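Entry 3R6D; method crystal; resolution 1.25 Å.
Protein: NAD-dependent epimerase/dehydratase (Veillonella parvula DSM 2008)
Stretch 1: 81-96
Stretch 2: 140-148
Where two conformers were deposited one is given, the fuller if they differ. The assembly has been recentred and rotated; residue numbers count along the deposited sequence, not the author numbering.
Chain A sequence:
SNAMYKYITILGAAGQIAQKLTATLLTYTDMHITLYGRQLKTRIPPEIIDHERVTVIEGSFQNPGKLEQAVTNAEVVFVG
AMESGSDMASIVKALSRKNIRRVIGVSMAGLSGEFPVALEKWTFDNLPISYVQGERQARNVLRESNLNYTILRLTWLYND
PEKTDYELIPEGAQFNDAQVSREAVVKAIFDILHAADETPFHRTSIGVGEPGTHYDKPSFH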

# COMPACT_ATOMS: atom_id res chain seq x y z
N ALA A 81 -4.16 2.81 -2.34
CA ALA A 81 -5.21 2.08 -3.03
C ALA A 81 -4.85 1.89 -4.51
O ALA A 81 -4.45 2.83 -5.22
N MSE A 82 -4.95 0.64 -4.94
CA MSE A 82 -4.67 0.23 -6.33
C MSE A 82 -5.97 -0.35 -6.90
O MSE A 82 -6.11 -1.57 -7.07
N GLU A 83 -6.93 0.55 -7.14
CA GLU A 83 -8.31 0.16 -7.44
C GLU A 83 -8.74 0.35 -8.88
O GLU A 83 -9.76 -0.21 -9.30
N SER A 84 -7.97 1.15 -9.61
CA SER A 84 -8.31 1.57 -10.96
C SER A 84 -7.11 1.48 -11.90
O SER A 84 -6.07 2.05 -11.60
N GLY A 85 -7.28 0.85 -13.07
CA GLY A 85 -6.20 0.84 -14.06
C GLY A 85 -5.83 2.24 -14.55
O GLY A 85 -4.64 2.56 -14.72
N SER A 86 -6.84 3.05 -14.85
CA SER A 86 -6.55 4.40 -15.35
C SER A 86 -5.88 5.29 -14.29
O SER A 86 -4.98 6.03 -14.63
N ASP A 87 -6.33 5.19 -13.04
CA ASP A 87 -5.63 5.94 -11.96
C ASP A 87 -4.21 5.45 -11.79
O ASP A 87 -3.29 6.22 -11.65
N MSE A 88 -4.02 4.13 -11.85
CA MSE A 88 -2.67 3.60 -11.75
C MSE A 88 -1.82 4.07 -12.91
O MSE A 88 -0.67 4.42 -12.74
N ALA A 89 -2.42 4.13 -14.11
CA ALA A 89 -1.67 4.61 -15.26
C ALA A 89 -1.28 6.07 -15.09
O ALA A 89 -0.16 6.47 -15.46
N SER A 90 -2.19 6.87 -14.55
CA SER A 90 -1.87 8.28 -14.31
C SER A 90 -0.74 8.44 -13.29
O SER A 90 0.12 9.32 -13.45
N ILE A 91 -0.75 7.60 -12.24
CA ILE A 91 0.30 7.61 -11.22
C ILE A 91 1.64 7.20 -11.86
O ILE A 91 2.64 7.86 -11.69
N VAL A 92 1.63 6.10 -12.62
CA VAL A 92 2.84 5.68 -13.27
C VAL A 92 3.41 6.76 -14.19
O VAL A 92 4.62 6.99 -14.20
N LYS A 93 2.53 7.42 -14.95
CA LYS A 93 2.94 8.49 -15.85
C LYS A 93 3.57 9.64 -15.07
O LYS A 93 4.60 10.15 -15.46
N ALA A 94 2.95 10.05 -13.97
CA ALA A 94 3.51 11.15 -13.15
C ALA A 94 4.86 10.78 -12.57
O ALA A 94 5.79 11.59 -12.58
N LEU A 95 4.99 9.56 -12.03
CA LEU A 95 6.28 9.15 -11.48
C LEU A 95 7.34 9.11 -12.61
O LEU A 95 8.46 9.57 -12.41
N SER A 96 6.95 8.62 -13.78
CA SER A 96 7.82 8.53 -14.94
C SER A 96 8.36 9.89 -15.38
O SER A 96 9.52 10.01 -15.79
N ASN A 140 -1.91 -4.94 -13.04
CA ASN A 140 -1.28 -5.14 -14.34
C ASN A 140 -0.54 -3.91 -14.81
O ASN A 140 0.58 -4.02 -15.29
N VAL A 141 -1.16 -2.72 -14.64
CA VAL A 141 -0.49 -1.49 -15.08
C VAL A 141 0.85 -1.34 -14.33
O VAL A 141 1.88 -0.97 -14.90
N LEU A 142 0.83 -1.57 -13.01
CA LEU A 142 2.06 -1.38 -12.23
C LEU A 142 3.14 -2.41 -12.61
O LEU A 142 4.31 -2.07 -12.80
N ARG A 143 2.73 -3.67 -12.77
CA ARG A 143 3.72 -4.70 -13.19
C ARG A 143 4.34 -4.48 -14.58
O ARG A 143 5.47 -4.89 -14.84
N GLU A 144 3.57 -3.88 -15.47
CA GLU A 144 4.03 -3.52 -16.83
C GLU A 144 4.95 -2.31 -16.87
O GLU A 144 5.60 -2.04 -17.89
N SER A 145 4.94 -1.53 -15.79
CA SER A 145 5.76 -0.39 -15.71
C SER A 145 7.19 -0.80 -15.56
O SER A 145 7.50 -1.98 -15.27
N ASN A 146 8.05 0.18 -15.69
CA ASN A 146 9.43 0.00 -15.47
C ASN A 146 9.88 0.39 -14.05
O ASN A 146 11.07 0.46 -13.75
N LEU A 147 8.89 0.67 -13.18
CA LEU A 147 9.17 1.20 -11.85
C LEU A 147 9.74 0.11 -10.96
O LEU A 147 9.46 -1.10 -11.15
N ASN A 148 10.51 0.50 -9.95
CA ASN A 148 10.95 -0.42 -8.95
C ASN A 148 9.83 -0.58 -7.91
O ASN A 148 9.82 0.10 -6.86

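Two helical segments that run in roughly the same direction can pack together mainly through apolar side chains, with no hydrogen bond between them, and the NAD-dependent epimerase/dehydratase of Veillonella parvula offers a compact example. Helix 85-96 and helix 140-144 lie with their axes 9.1 Å apart at closest approach and inclined by 27°. The two stretches together bury 448 Å².

The central element is a knob in a hole. Val141, in the t rotamer, points toward the first stretch and settles among Gly85, Met88, Ala89 and Val92, four residues that form one patch of the helix surface. Here the helices come close enough for the knob to meet backbone: Val141 CG2 lies 3.7 Å from Gly85 O, and Val141 CG1 lies 3.7 Å from Ala89 N. The CA atoms of Ala89 and Val141 are accordingly just 6.2 Å apart. Gly85 has no side chain and Ala89 has only a methyl group, so little stands between Val141 and the main chain. Met88 and Val92 complete the hole, with Met88 CG 3.9 Å and Val92 CG2 4.1 Å from Val141 CG1.

Around this knob the apolar contacts continue through longer side chains. Leu142 (t, p) leaves its helix sideways, yet it reaches two selenomethionines: its CD2 is 3.8 Å from Met82 CE, and its CD1 is 4.1 Å from Met88 CE. Met82 adopts m, t, p, whereas Met88 begins t, p and ends with an off-well chi3 of -110°. Val92 (t) links the helical part of the second stretch to the segment that follows it, since its CG2 approaches Leu142 CD1 at 4.2 Å and Leu147 CD1 at 3.9 Å. Leu147 (m, t) points toward the first stretch and also meets Leu95 (m, p), with 4.0 Å between Leu147 CD1 and Leu95 CD2.

No polar side chain bonds across the contact; two serines bond within their own stretches, and several other polar groups, such as Asp87 OD1, find partners elsewhere in the structure. Ser84 caps helix 85-96, its OG accepting from Asp87 N at 2.9 Å. In the second stretch Ser145 (p) does double duty: its OG donates to Leu142 O at 2.7 Å and accepts from Leu147 N at 3.0 Å, tying together the turn that precedes Leu147. The CB of Ser145 points toward the first stretch and lies 4.0 Å from Val92 CG1. The example illustrates a common division: apolar groups fill the space between segments, while local hydrogen bonds shape each segment.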

# COMPACT_ATOMS: atom_id res chain seq x y z
CB ALA A 81 -6.54 2.83 -2.87
CB MSE A 82 -3.54 -0.82 -6.39
CG MSE A 82 -2.21 -0.24 -5.97
SE MSE A 82 -0.79 -1.60 -6.01
CE MSE A 82 -1.03 -2.23 -7.84
CB GLU A 83 -9.27 0.95 -6.55
CG GLU A 83 -9.27 0.49 -5.10
CD GLU A 83 -9.99 1.49 -4.21
OE1 GLU A 83 -10.52 2.49 -4.72
OE2 GLU A 83 -10.03 1.23 -3.00
CB SER A 84 -8.84 3.04 -10.91
OG SER A 84 -8.66 3.71 -12.13
CB SER A 86 -7.78 5.04 -15.94
OG SER A 86 -8.76 5.12 -14.93
CB ASP A 87 -6.35 5.90 -10.62
CG ASP A 87 -7.62 6.73 -10.62
OD1 ASP A 87 -7.84 7.53 -11.57
OD2 ASP A 87 -8.38 6.60 -9.64
CB MSE A 88 -2.71 2.08 -11.71
CG MSE A 88 -1.44 1.37 -11.23
SE MSE A 88 -1.02 1.60 -9.31
CE MSE A 88 0.28 2.56 -10.00
CB ALA A 89 -2.47 4.40 -16.57
CB SER A 90 -3.10 9.04 -13.85
OG SER A 90 -4.05 9.09 -14.90
CB ILE A 91 -0.07 6.69 -10.05
CG1 ILE A 91 -1.25 7.31 -9.29
CG2 ILE A 91 1.14 6.47 -9.13
CD1 ILE A 91 -1.91 6.34 -8.34
CB VAL A 92 2.58 4.37 -14.03
CG1 VAL A 92 3.67 4.06 -15.02
CG2 VAL A 92 2.43 3.17 -13.05
CB LYS A 93 1.77 8.96 -16.71
CG LYS A 93 2.07 10.19 -17.56
CD LYS A 93 0.82 10.67 -18.28
CE LYS A 93 0.61 9.90 -19.58
NZ LYS A 93 -0.28 10.67 -20.52
CB ALA A 94 2.57 11.54 -12.06
CB LEU A 95 6.19 7.75 -10.80
CG LEU A 95 5.76 7.80 -9.29
CD1 LEU A 95 4.38 8.39 -9.01
CD2 LEU A 95 5.83 6.39 -8.75
CB SER A 96 7.04 7.88 -16.06
OG SER A 96 7.83 7.81 -17.21
CB ASN A 140 -2.32 -5.55 -15.40
CG ASN A 140 -2.90 -6.92 -15.13
OD1 ASN A 140 -2.39 -7.69 -14.30
ND2 ASN A 140 -3.99 -7.25 -15.83
CB VAL A 141 -1.38 -0.24 -14.87
CG1 VAL A 141 -0.55 1.06 -15.02
CG2 VAL A 141 -2.54 -0.25 -15.90
CB LEU A 142 1.77 -1.36 -10.73
CG LEU A 142 2.96 -1.06 -9.84
CD1 LEU A 142 3.66 0.27 -10.21
CD2 LEU A 142 2.50 -1.04 -8.38
CB ARG A 143 3.14 -6.10 -13.14
CG ARG A 143 2.71 -6.49 -11.77
CD ARG A 143 2.24 -8.00 -11.73
NE ARG A 143 1.26 -8.37 -12.79
CZ ARG A 143 0.59 -9.54 -12.84
NH1 ARG A 143 0.73 -10.46 -11.89
NH2 ARG A 143 -0.24 -9.79 -13.85
CB GLU A 144 2.83 -3.27 -17.76
CG GLU A 144 1.97 -4.49 -17.97
CD GLU A 144 0.57 -4.14 -18.49
OE1 GLU A 144 0.25 -2.94 -18.75
OE2 GLU A 144 -0.22 -5.10 -18.62
CB SER A 145 5.31 0.47 -14.54
OG SER A 145 5.93 0.07 -13.31
CB ASN A 146 10.12 0.88 -16.54
CG ASN A 146 9.58 2.38 -16.54
OD1 ASN A 146 9.29 2.92 -15.47
ND2 ASN A 146 9.42 3.01 -17.73
CB LEU A 147 7.91 1.79 -11.19
CG LEU A 147 7.30 2.96 -11.96
CD1 LEU A 147 5.96 3.35 -11.40
CD2 LEU A 147 8.24 4.18 -11.95
CB ASN A 148 12.25 0.02 -8.29
CG ASN A 148 12.70 -0.97 -7.24
OD1 ASN A 148 12.15 -2.08 -7.18
ND2 ASN A 148 13.60 -0.57 -6.37